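Local coordinates for protein endo-1,3-beta-glucanase, family GH16 (Zobellia galactanivorans, PDB 4CRQ) that is thought to hydrolyse internal beta-1,3-glucosidic linkages in laminarin-type glucans, this chain being the catalytic module of a larger modular laminarinase, at residues 126-134 / 170-180. The protein carries 1 engineered substitution. Residues are numbered along the deposited sequence; the frame is centred on the assembly and turned at random.
Sequences LQTHGTIHW and WFVDGQQFNEV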
ATOM      1  N   LEU A 126       9.278  13.288   6.643  1.00 38.92           N
ATOM      2  CA  LEU A 126       8.115  14.195   6.604  1.00 34.18           C
ATOM      3  C   LEU A 126       7.603  14.348   5.155  1.00 33.29           C
ATOM      4  O   LEU A 126       7.309  15.430   4.661  1.00 32.85           O
ATOM      5  CB  LEU A 126       8.388  15.521   7.356  1.00 35.71           C
ATOM      6  CG  LEU A 126       8.597  15.419   8.891  1.00 35.03           C
ATOM      7  CD1 LEU A 126       8.836  16.808   9.449  1.00 36.59           C
ATOM      8  CD2 LEU A 126       7.445  14.717   9.641  1.00 30.88           C
ATOM      9  N   GLN A 127       7.499  13.205   4.502  1.00 33.68           N
ATOM     10  CA  GLN A 127       7.032  13.095   3.138  1.00 30.54           C
ATOM     11  C   GLN A 127       6.543  11.691   2.883  1.00 27.21           C
ATOM     12  O   GLN A 127       6.921  10.737   3.586  1.00 32.60           O
ATOM     13  CB  GLN A 127       8.149  13.416   2.157  1.00 37.22           C
ATOM     14  CG  GLN A 127       9.400  12.594   2.381  1.00 43.71           C
ATOM     15  CD  GLN A 127      10.584  13.086   1.604  1.00 55.32           C
ATOM     16  OE1 GLN A 127      10.569  14.158   0.988  1.00 56.58           O
ATOM     17  NE2 GLN A 127      11.640  12.296   1.629  1.00 59.57           N
ATOM     18  N   THR A 128       5.702  11.567   1.869  1.00 25.38           N
ATOM     19  CA  THR A 128       5.190  10.260   1.476  1.00 21.57           C
ATOM     20  C   THR A 128       5.434  10.127  -0.019  1.00 24.17           C
ATOM     21  O   THR A 128       5.669  11.135  -0.703  1.00 27.22           O
ATOM     22  CB  THR A 128       3.692  10.082   1.802  1.00 22.76           C
ATOM     23  OG1 THR A 128       2.922  11.082   1.108  1.00 26.23           O
ATOM     24  CG2 THR A 128       3.419  10.158   3.341  1.00 24.59           C
ATOM     25  N   HIS A 129       5.367   8.892  -0.511  1.00 24.18           N
ATOM     26  CA  HIS A 129       5.660   8.579  -1.910  1.00 23.21           C
ATOM     27  C   HIS A 129       4.517   7.955  -2.658  1.00 24.09           C
ATOM     28  O   HIS A 129       3.613   7.394  -2.050  1.00 25.83           O
ATOM     29  CB  HIS A 129       6.854   7.653  -1.960  1.00 28.32           C
ATOM     30  CG  HIS A 129       8.130   8.248  -1.384  1.00 30.75           C
ATOM     31  ND1 HIS A 129       9.158   8.618  -2.153  1.00 36.36           N
ATOM     32  CD2 HIS A 129       8.504   8.530  -0.059  1.00 35.54           C
ATOM     33  CE1 HIS A 129      10.161   9.108  -1.370  1.00 36.67           C
ATOM     34  NE2 HIS A 129       9.752   9.055  -0.092  1.00 37.97           N
ATOM     35  N   GLY A 130       4.592   8.068  -3.989  1.00 26.58           N
ATOM     36  CA  GLY A 130       3.650   7.510  -4.955  1.00 25.24           C
ATOM     37  C   GLY A 130       4.494   6.987  -6.090  1.00 23.54           C
ATOM     38  O   GLY A 130       5.281   7.743  -6.669  1.00 26.95           O
ATOM     39  N   THR A 131       4.331   5.703  -6.421  1.00 26.80           N
ATOM     40  CA  THR A 131       5.216   5.035  -7.370  1.00 27.98           C
ATOM     41  C   THR A 131       4.474   3.974  -8.181  1.00 25.41           C
ATOM     42  O   THR A 131       3.454   3.435  -7.717  1.00 25.99           O
ATOM     43  CB  THR A 131       6.382   4.334  -6.570  1.00 32.07           C
ATOM     44  OG1 THR A 131       6.787   5.144  -5.443  1.00 34.53           O
ATOM     45  CG2 THR A 131       7.641   4.000  -7.433  1.00 35.10           C
ATOM     46  N   ILE A 132       4.957   3.695  -9.396  1.00 28.64           N
ATOM     47  CA  ILE A 132       4.541   2.492 -10.138  1.00 26.48           C
ATOM     48  C   ILE A 132       5.781   1.609 -10.363  1.00 28.16           C
ATOM     49  O   ILE A 132       6.909   2.128 -10.490  1.00 31.06           O
ATOM     50  CB  ILE A 132       3.802   2.734 -11.492  1.00 29.50           C
ATOM     51  CG1 ILE A 132       4.581   3.695 -12.424  1.00 31.88           C
ATOM     52  CG2 ILE A 132       2.366   3.190 -11.211  1.00 30.98           C
ATOM     53  CD1 ILE A 132       4.152   3.599 -13.870  1.00 33.07           C
ATOM     54  N   HIS A 133       5.556   0.298 -10.404  1.00 25.70           N
ATOM     55  CA  HIS A 133       6.571  -0.697 -10.760  1.00 27.19           C
ATOM     56  C   HIS A 133       5.988  -1.570 -11.834  1.00 28.17           C
ATOM     57  O   HIS A 133       4.803  -1.950 -11.753  1.00 30.06           O
ATOM     58  CB  HIS A 133       7.016  -1.531  -9.560  1.00 30.29           C
ATOM     59  CG  HIS A 133       7.737  -0.741  -8.485  1.00 32.52           C
ATOM     60  ND1 HIS A 133       7.093  -0.166  -7.444  1.00 40.67           N
ATOM     61  CD2 HIS A 133       9.090  -0.458  -8.313  1.00 37.73           C
ATOM     62  CE1 HIS A 133       7.990   0.460  -6.652  1.00 39.21           C
ATOM     63  NE2 HIS A 133       9.211   0.284  -7.186  1.00 41.82           N
ATOM     64  N   TRP A 134       6.781  -1.901 -12.856  1.00 30.56           N
ATOM     65  CA  TRP A 134       6.295  -2.744 -13.954  1.00 33.12           C
ATOM     66  C   TRP A 134       7.455  -3.383 -14.688  1.00 34.05           C
ATOM     67  O   TRP A 134       8.620  -3.087 -14.358  1.00 37.86           O
ATOM     68  CB  TRP A 134       5.363  -1.935 -14.883  1.00 32.42           C
ATOM     69  CG  TRP A 134       6.019  -0.935 -15.818  1.00 34.84           C
ATOM     70  CD1 TRP A 134       6.175  -1.059 -17.202  1.00 35.79           C
ATOM     71  CD2 TRP A 134       6.627   0.368 -15.484  1.00 36.35           C
ATOM     72  NE1 TRP A 134       6.812   0.036 -17.733  1.00 37.34           N
ATOM     73  CE2 TRP A 134       7.112   0.935 -16.762  1.00 33.37           C
ATOM     74  CE3 TRP A 134       6.815   1.103 -14.297  1.00 37.76           C
ATOM     75  CZ2 TRP A 134       7.762   2.185 -16.825  1.00 38.54           C
ATOM     76  CZ3 TRP A 134       7.466   2.361 -14.373  1.00 37.69           C
ATOM     77  CH2 TRP A 134       7.926   2.886 -15.607  1.00 43.53           C
ATOM     78  N   TRP A 170      -1.288  10.995  -8.682  1.00 25.92           N
ATOM     79  CA  TRP A 170      -1.263  10.820  -7.223  1.00 23.78           C
ATOM     80  C   TRP A 170      -1.562  12.117  -6.520  1.00 26.39           C
ATOM     81  O   TRP A 170      -1.186  13.204  -7.002  1.00 26.74           O
ATOM     82  CB  TRP A 170       0.110  10.350  -6.738  1.00 24.37           C
ATOM     83  CG  TRP A 170       0.489   8.941  -7.085  1.00 23.05           C
ATOM     84  CD1 TRP A 170       0.473   7.826  -6.253  1.00 22.40           C
ATOM     85  CD2 TRP A 170       0.969   8.449  -8.381  1.00 23.70           C
ATOM     86  NE1 TRP A 170       0.884   6.710  -6.921  1.00 24.76           N
ATOM     87  CE2 TRP A 170       1.203   7.010  -8.208  1.00 23.93           C
ATOM     88  CE3 TRP A 170       1.223   9.038  -9.633  1.00 28.80           C
ATOM     89  CZ2 TRP A 170       1.672   6.205  -9.250  1.00 26.63           C
ATOM     90  CZ3 TRP A 170       1.696   8.219 -10.673  1.00 27.98           C
ATOM     91  CH2 TRP A 170       1.911   6.833 -10.483  1.00 26.65           C
ATOM     92  N   PHE A 171      -2.207  11.999  -5.355  1.00 23.92           N
ATOM     93  CA  PHE A 171      -2.617  13.136  -4.537  1.00 24.56           C
ATOM     94  C   PHE A 171      -2.470  12.841  -3.059  1.00 23.32           C
ATOM     95  O   PHE A 171      -2.629  11.684  -2.636  1.00 22.53           O
ATOM     96  CB  PHE A 171      -4.106  13.462  -4.769  1.00 24.01           C
ATOM     97  CG  PHE A 171      -4.501  13.631  -6.231  1.00 24.43           C
ATOM     98  CD1 PHE A 171      -4.825  12.506  -7.020  1.00 24.37           C
ATOM     99  CD2 PHE A 171      -4.559  14.902  -6.828  1.00 27.87           C
ATOM    100  CE1 PHE A 171      -5.195  12.647  -8.363  1.00 27.05           C
ATOM    101  CE2 PHE A 171      -4.928  15.049  -8.179  1.00 28.71           C
ATOM    102  CZ  PHE A 171      -5.245  13.925  -8.946  1.00 27.11           C
ATOM    103  N   VAL A 172      -2.170  13.894  -2.294  1.00 24.88           N
ATOM    104  CA  VAL A 172      -2.261  13.848  -0.835  1.00 22.55           C
ATOM    105  C   VAL A 172      -3.133  15.042  -0.555  1.00 25.54           C
ATOM    106  O   VAL A 172      -2.800  16.158  -1.010  1.00 26.38           O
ATOM    107  CB  VAL A 172      -0.919  13.916  -0.063  1.00 21.24           C
ATOM    108  CG1 VAL A 172      -1.178  14.055   1.452  1.00 25.07           C
ATOM    109  CG2 VAL A 172      -0.085  12.686  -0.354  1.00 25.24           C
ATOM    110  N   ASP A 173      -4.251  14.801   0.153  1.00 23.72           N
ATOM    111  CA  ASP A 173      -5.201  15.864   0.498  1.00 26.35           C
ATOM    112  C   ASP A 173      -5.599  16.684  -0.749  1.00 27.64           C
ATOM    113  O   ASP A 173      -5.776  17.921  -0.679  1.00 32.56           O
ATOM    114  CB  ASP A 173      -4.587  16.769   1.593  1.00 26.50           C
ATOM    115  CG  ASP A 173      -4.492  16.088   2.965  1.00 25.22           C
ATOM    116  OD1 ASP A 173      -5.288  15.157   3.269  1.00 25.47           O
ATOM    117  OD2 ASP A 173      -3.611  16.509   3.748  1.00 24.81           O
ATOM    118  N   GLY A 174      -5.735  16.011  -1.898  1.00 27.35           N
ATOM    119  CA  GLY A 174      -6.108  16.674  -3.143  1.00 31.17           C
ATOM    120  C   GLY A 174      -5.018  17.381  -3.907  1.00 28.42           C
ATOM    121  O   GLY A 174      -5.295  17.915  -4.983  1.00 32.94           O
ATOM    122  N   GLN A 175      -3.795  17.385  -3.381  1.00 29.86           N
ATOM    123  CA  GLN A 175      -2.681  18.049  -4.041  1.00 34.51           C
ATOM    124  C   GLN A 175      -1.944  17.032  -4.904  1.00 33.27           C
ATOM    125  O   GLN A 175      -1.400  16.055  -4.372  1.00 30.20           O
ATOM    126  CB  GLN A 175      -1.742  18.686  -3.011  1.00 38.23           C
ATOM    127  CG  GLN A 175      -0.477  19.293  -3.605  1.00 37.04           C
ATOM    128  CD  GLN A 175       0.375  19.967  -2.559  1.00 39.66           C
ATOM    129  OE1 GLN A 175      -0.110  20.802  -1.787  1.00 55.75           O
ATOM    130  NE2 GLN A 175       1.650  19.617  -2.521  1.00 46.19           N
ATOM    131  N   GLN A 176      -1.924  17.267  -6.216  1.00 34.55           N
ATOM    132  CA  GLN A 176      -1.240  16.362  -7.119  1.00 32.48           C
ATOM    133  C   GLN A 176       0.279  16.480  -6.950  1.00 33.53           C
ATOM    134  O   GLN A 176       0.786  17.599  -6.844  1.00 36.11           O
ATOM    135  CB  GLN A 176      -1.686  16.627  -8.562  1.00 34.31           C
ATOM    136  CG  GLN A 176      -1.187  15.613  -9.564  1.00 34.22           C
ATOM    137  CD  GLN A 176      -1.680  15.875 -10.972  1.00 36.75           C
ATOM    138  OE1 GLN A 176      -2.820  16.297 -11.185  1.00 38.95           O
ATOM    139  NE2 GLN A 176      -0.821  15.609 -11.947  1.00 39.51           N
ATOM    140  N   PHE A 177       0.987  15.346  -6.919  1.00 32.04           N
ATOM    141  CA  PHE A 177       2.449  15.365  -6.771  1.00 32.82           C
ATOM    142  C   PHE A 177       3.181  14.415  -7.712  1.00 31.52           C
ATOM    143  O   PHE A 177       4.421  14.392  -7.720  1.00 35.22           O
ATOM    144  CB  PHE A 177       2.847  15.113  -5.303  1.00 33.78           C
ATOM    145  CG  PHE A 177       2.603  13.710  -4.816  1.00 27.85           C
ATOM    146  CD1 PHE A 177       1.347  13.335  -4.259  1.00 28.97           C
ATOM    147  CD2 PHE A 177       3.636  12.742  -4.881  1.00 30.24           C
ATOM    148  CE1 PHE A 177       1.140  12.023  -3.798  1.00 27.09           C
ATOM    149  CE2 PHE A 177       3.428  11.432  -4.424  1.00 31.14           C
ATOM    150  CZ  PHE A 177       2.175  11.078  -3.878  1.00 29.40           C
ATOM    151  N   ASN A 178       2.418  13.633  -8.484  1.00 31.61           N
ATOM    152  CA  ASN A 178       2.995  12.718  -9.451  1.00 31.77           C
ATOM    153  C   ASN A 178       1.981  12.364 -10.514  1.00 33.42           C
ATOM    154  O   ASN A 178       0.776  12.307 -10.225  1.00 33.75           O
ATOM    155  CB  ASN A 178       3.537  11.453  -8.746  1.00 34.55           C
ATOM    156  CG  ASN A 178       4.603  10.718  -9.547  1.00 34.92           C
ATOM    157  OD1 ASN A 178       5.258  11.282 -10.437  1.00 42.80           O
ATOM    158  ND2 ASN A 178       4.795   9.439  -9.219  1.00 39.85           N
ATOM    159  N   GLU A 179       2.489  12.151 -11.730  1.00 36.08           N
ATOM    160  CA  GLU A 179       1.690  11.734 -12.868  0.50 37.64           C
ATOM    161  C   GLU A 179       2.578  10.874 -13.757  1.00 32.98           C
ATOM    162  O   GLU A 179       3.774  11.183 -13.928  1.00 35.29           O
ATOM    163  CB  GLU A 179       1.119  12.946 -13.639  0.50 41.58           C
ATOM    164  CG  GLU A 179       0.085  12.592 -14.711  0.50 40.11           C
ATOM    165  CD  GLU A 179      -0.558  13.797 -15.391  0.50 45.60           C
ATOM    166  OE1 GLU A 179      -0.476  14.926 -14.860  0.50 48.51           O
ATOM    167  OE2 GLU A 179      -1.156  13.605 -16.472  0.50 48.71           O
ATOM    168  N   VAL A 180       1.986   9.818 -14.300  1.00 34.50           N
ATOM    169  CA  VAL A 180       2.628   8.945 -15.281  1.00 35.72           C
ATOM    170  C   VAL A 180       1.659   8.793 -16.451  1.00 35.37           C
ATOM    171  O   VAL A 180       0.443   8.650 -16.267  1.00 34.29           O
ATOM    172  CB  VAL A 180       3.081   7.540 -14.767  1.00 37.27           C
ATOM    173  CG1 VAL A 180       4.234   7.668 -13.812  1.00 39.67           C
ATOM    174  CG2 VAL A 180       1.950   6.731 -14.134  1.00 34.82           C
TER
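The indole of Trp170 receives Gly130 on one face: the CA lies over the five-membered ring, 3.7 Å from its centroid and 28° off the normal, in a CH-pi contact. Asn178 ND2 lies over the same face, near the rim, while the CG2 methyl of Ile132 meets the edge, 3.7 Å from Trp170 CZ2. The Phe177 ring carries Trp170 CB on one face and turns its edge to the neighbouring backbone, with CE2 3.6 Å from Gly130 N. Glycine suits this spot because a CB would fall 2.4 Å from Trp170 CD1. Strand 127-134 belongs to one layer of the GH16 beta-sandwich jelly roll and the hairpin 170-180, closed by a type I' turn, to the other; the axes of segments 127-134 and 175-180 approach to 7.8 Å, and inward-facing side chains of both layers, Ile132, Trp170 and Val180 among them, pack between them. Trp170 NE1 is satisfied by the carbonyl of Asp117, whereas Asn178 ND2 gives Gly130 O a weak, bent hydrogen bond (3.1 Å, 121°). An alanine in place of Trp170 is likely to open a gap beneath Gly130, leaving Ile132 CG2 without its aromatic edge and the Asp117 carbonyl without this donor. Ile132, with CG1 between backbone N and carbonyl carbon (chi1 52°), sends CD1 tip to tip against Val180 CG2 at 3.8 Å, where branched aliphatic chains suit a buried apolar junction. At the turn end, Thr128 OG1 rests against Val172 CG2.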